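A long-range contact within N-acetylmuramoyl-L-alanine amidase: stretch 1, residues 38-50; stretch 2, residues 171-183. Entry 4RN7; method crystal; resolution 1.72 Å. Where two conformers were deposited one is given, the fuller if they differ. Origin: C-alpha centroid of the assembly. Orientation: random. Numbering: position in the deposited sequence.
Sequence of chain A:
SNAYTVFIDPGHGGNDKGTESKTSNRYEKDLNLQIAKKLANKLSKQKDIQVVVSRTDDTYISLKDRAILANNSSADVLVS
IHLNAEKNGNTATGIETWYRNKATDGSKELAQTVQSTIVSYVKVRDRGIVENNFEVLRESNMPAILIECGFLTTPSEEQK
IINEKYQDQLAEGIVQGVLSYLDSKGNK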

# COMPACT_ATOMS: atom_id res chain seq x y z
N LYS A 38 1.58 -6.41 8.79
CA LYS A 38 2.77 -7.19 8.48
C LYS A 38 3.87 -6.29 7.94
O LYS A 38 5.03 -6.43 8.33
CB LYS A 38 2.44 -8.30 7.47
CG LYS A 38 1.64 -9.44 8.08
CD LYS A 38 1.58 -10.63 7.11
CE LYS A 38 0.77 -11.78 7.70
NZ LYS A 38 -0.59 -11.34 8.09
N LEU A 39 3.50 -5.36 7.06
CA LEU A 39 4.46 -4.41 6.51
C LEU A 39 5.06 -3.56 7.63
O LEU A 39 6.28 -3.42 7.71
CB LEU A 39 3.79 -3.53 5.45
CG LEU A 39 4.57 -2.36 4.84
CD1 LEU A 39 5.89 -2.86 4.29
CD2 LEU A 39 3.74 -1.68 3.75
N ALA A 40 4.21 -3.02 8.50
CA ALA A 40 4.68 -2.19 9.62
C ALA A 40 5.64 -2.95 10.54
O ALA A 40 6.68 -2.42 10.94
CB ALA A 40 3.51 -1.62 10.42
N ASN A 41 5.28 -4.18 10.89
CA ASN A 41 6.12 -4.98 11.76
C ASN A 41 7.48 -5.26 11.15
O ASN A 41 8.50 -5.21 11.85
CB ASN A 41 5.43 -6.30 12.13
CG ASN A 41 6.23 -7.12 13.13
OD1 ASN A 41 6.58 -8.27 12.86
ND2 ASN A 41 6.54 -6.52 14.27
N LYS A 42 7.51 -5.54 9.85
CA LYS A 42 8.78 -5.81 9.17
C LYS A 42 9.66 -4.58 9.08
O LYS A 42 10.87 -4.65 9.32
CB LYS A 42 8.54 -6.40 7.78
CG LYS A 42 8.00 -7.82 7.77
CD LYS A 42 7.96 -8.37 6.34
CE LYS A 42 7.16 -9.67 6.26
NZ LYS A 42 7.60 -10.70 7.24
N LEU A 43 9.07 -3.43 8.74
CA LEU A 43 9.84 -2.19 8.64
C LEU A 43 10.42 -1.78 9.99
O LEU A 43 11.56 -1.31 10.06
CB LEU A 43 8.98 -1.07 8.07
CG LEU A 43 8.71 -1.15 6.58
CD1 LEU A 43 7.60 -0.18 6.19
CD2 LEU A 43 9.99 -0.84 5.79
N SER A 44 9.64 -1.97 11.05
CA SER A 44 10.07 -1.53 12.37
C SER A 44 11.30 -2.29 12.86
O SER A 44 12.00 -1.82 13.76
CB SER A 44 8.93 -1.66 13.38
OG SER A 44 8.79 -3.00 13.80
N LYS A 45 11.59 -3.44 12.26
CA LYS A 45 12.75 -4.25 12.64
C LYS A 45 14.04 -3.73 12.00
O LYS A 45 15.14 -4.06 12.45
CB LYS A 45 12.54 -5.72 12.26
CG LYS A 45 11.38 -6.40 12.99
CD LYS A 45 11.34 -7.90 12.70
N GLN A 46 13.89 -2.93 10.95
CA GLN A 46 15.04 -2.34 10.27
C GLN A 46 15.65 -1.24 11.14
O GLN A 46 14.93 -0.53 11.85
CB GLN A 46 14.64 -1.79 8.91
CG GLN A 46 13.81 -2.76 8.08
CD GLN A 46 14.50 -4.11 7.91
OE1 GLN A 46 15.72 -4.18 7.77
NE2 GLN A 46 13.71 -5.18 7.94
N LYS A 47 16.97 -1.12 11.09
CA LYS A 47 17.71 -0.23 11.99
C LYS A 47 17.30 1.24 11.94
O LYS A 47 16.86 1.80 12.95
CB LYS A 47 19.22 -0.38 11.75
CG LYS A 47 19.61 -0.56 10.30
N ASP A 48 17.44 1.87 10.78
CA ASP A 48 17.20 3.30 10.65
C ASP A 48 15.76 3.64 10.26
O ASP A 48 15.51 4.67 9.63
CB ASP A 48 18.16 3.91 9.62
CG ASP A 48 19.59 4.01 10.13
OD1 ASP A 48 19.80 3.79 11.35
OD2 ASP A 48 20.49 4.32 9.32
N ILE A 49 14.81 2.79 10.65
CA ILE A 49 13.41 3.00 10.24
C ILE A 49 12.43 3.20 11.41
O ILE A 49 12.42 2.42 12.36
CB ILE A 49 12.89 1.82 9.40
CG1 ILE A 49 13.82 1.56 8.21
CG2 ILE A 49 11.48 2.10 8.90
CD1 ILE A 49 13.71 2.59 7.11
N GLN A 50 11.63 4.27 11.32
CA GLN A 50 10.52 4.49 12.25
C GLN A 50 9.23 4.38 11.46
O GLN A 50 9.10 4.97 10.39
CB GLN A 50 10.57 5.89 12.85
CG GLN A 50 11.94 6.52 12.97
CD GLN A 50 11.88 7.84 13.72
OE1 GLN A 50 12.32 7.93 14.86
NE2 GLN A 50 11.32 8.87 13.08
N ALA A 171 4.29 -8.45 1.84
CA ALA A 171 4.86 -7.48 2.77
C ALA A 171 6.38 -7.45 2.67
O ALA A 171 6.98 -6.38 2.68
CB ALA A 171 4.41 -7.75 4.21
N GLU A 172 7.00 -8.62 2.54
CA GLU A 172 8.46 -8.67 2.43
C GLU A 172 8.91 -7.97 1.15
O GLU A 172 9.88 -7.20 1.16
CB GLU A 172 8.96 -10.12 2.47
CG GLU A 172 10.49 -10.26 2.45
CD GLU A 172 11.19 -9.63 3.64
OE1 GLU A 172 10.56 -9.45 4.71
OE2 GLU A 172 12.38 -9.30 3.51
N GLY A 173 8.19 -8.22 0.06
CA GLY A 173 8.49 -7.57 -1.21
C GLY A 173 8.39 -6.06 -1.10
O GLY A 173 9.25 -5.34 -1.60
N ILE A 174 7.34 -5.59 -0.44
CA ILE A 174 7.17 -4.15 -0.24
C ILE A 174 8.31 -3.57 0.61
O ILE A 174 8.87 -2.53 0.26
CB ILE A 174 5.82 -3.84 0.42
CG1 ILE A 174 4.67 -4.28 -0.50
CG2 ILE A 174 5.70 -2.35 0.71
CD1 ILE A 174 3.31 -4.27 0.19
N VAL A 175 8.63 -4.24 1.71
CA VAL A 175 9.75 -3.80 2.55
C VAL A 175 11.02 -3.62 1.73
O VAL A 175 11.66 -2.56 1.78
CB VAL A 175 10.04 -4.80 3.67
CG1 VAL A 175 11.31 -4.41 4.41
CG2 VAL A 175 8.87 -4.84 4.64
N GLN A 176 11.38 -4.63 0.94
CA GLN A 176 12.62 -4.58 0.19
C GLN A 176 12.60 -3.47 -0.85
O GLN A 176 13.63 -2.85 -1.11
CB GLN A 176 12.94 -5.93 -0.44
CG GLN A 176 13.30 -7.00 0.59
CD GLN A 176 14.43 -6.57 1.52
OE1 GLN A 176 15.32 -5.81 1.13
NE2 GLN A 176 14.39 -7.05 2.76
N GLY A 177 11.43 -3.20 -1.43
CA GLY A 177 11.30 -2.12 -2.40
C GLY A 177 11.50 -0.76 -1.74
O GLY A 177 12.21 0.11 -2.26
N VAL A 178 10.86 -0.58 -0.60
CA VAL A 178 11.02 0.65 0.16
C VAL A 178 12.47 0.87 0.59
O VAL A 178 13.01 1.96 0.43
CB VAL A 178 10.12 0.65 1.40
CG1 VAL A 178 10.41 1.86 2.29
CG2 VAL A 178 8.67 0.64 0.97
N LEU A 179 13.10 -0.18 1.12
CA LEU A 179 14.48 -0.07 1.61
C LEU A 179 15.43 0.24 0.47
O LEU A 179 16.39 1.00 0.63
CB LEU A 179 14.91 -1.36 2.32
CG LEU A 179 14.24 -1.71 3.65
CD1 LEU A 179 14.73 -3.03 4.17
CD2 LEU A 179 14.52 -0.61 4.66
N SER A 180 15.17 -0.37 -0.68
CA SER A 180 15.96 -0.15 -1.88
C SER A 180 15.81 1.29 -2.38
O SER A 180 16.77 1.88 -2.88
CB SER A 180 15.56 -1.14 -2.97
OG SER A 180 16.25 -0.88 -4.17
N TYR A 181 14.62 1.85 -2.23
CA TYR A 181 14.41 3.25 -2.58
C TYR A 181 15.17 4.15 -1.60
O TYR A 181 15.93 5.02 -2.03
CB TYR A 181 12.92 3.61 -2.56
CG TYR A 181 12.68 5.09 -2.81
CD1 TYR A 181 12.76 5.61 -4.10
CD2 TYR A 181 12.41 5.96 -1.76
CE1 TYR A 181 12.56 6.96 -4.33
CE2 TYR A 181 12.21 7.32 -1.99
CZ TYR A 181 12.28 7.81 -3.28
OH TYR A 181 12.09 9.15 -3.51
N LEU A 182 14.94 3.94 -0.31
CA LEU A 182 15.55 4.73 0.77
C LEU A 182 17.07 4.65 0.80
O LEU A 182 17.74 5.61 1.19
CB LEU A 182 15.02 4.26 2.13
CG LEU A 182 13.56 4.50 2.49
CD1 LEU A 182 13.21 3.78 3.77
CD2 LEU A 182 13.27 5.98 2.64
N ASP A 183 17.61 3.50 0.42
CA ASP A 183 19.06 3.30 0.40
C ASP A 183 19.70 4.20 -0.66
O ASP A 183 20.87 4.57 -0.55
CB ASP A 183 19.40 1.84 0.10
CG ASP A 183 20.89 1.61 -0.04
OD1 ASP A 183 21.65 2.03 0.86
OD2 ASP A 183 21.31 1.01 -1.06

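The helical part of stretch 1, from Lys38 to at least Leu43, and the helix that fills stretch 2 run in the same general direction, their axes inclined at 46° and 9.0 Å apart at closest approach. No hydrogen bond joins the stretches; shape and apolar contact dominate.

The backbones come nearest where Ala171 faces Leu39, with CA atoms 4.9 Å apart. A lone methyl suits this place: Ala171 CB lies 3.8 Å from both Leu39 N and Lys38 CB, so it rests almost on the neighboring backbone. Leu39 leaves its helix sideways, but its branched end reaches across, and CD1 settles 3.6 Å from both Ile174 CG2 and Val175 CG2. Val175 is a bump on the second helix: its CG2 lies 3.5 Å from Lys42 CB, and both its methyls face Leu43 CD2, the nearer being CG1 at 4.0 Å.

Lys42 serves here through its aliphatic chain, whose CD approaches Glu172 OE1 at 3.3 Å; its NZ stands 4.1 Å from that OE1, too far for a salt bridge.

Gln46 NE2 donates to Lys42 O (3.2 Å), partly satisfying an amide whose CD covers Leu179 CD1 at 3.9 Å. Ending the type I turn from Gln46, where a strand begins, Ile49 points toward the second helix; its CD1 packs 4.1 Å from Leu179 CD2 and 3.6 Å from Leu182 CD1.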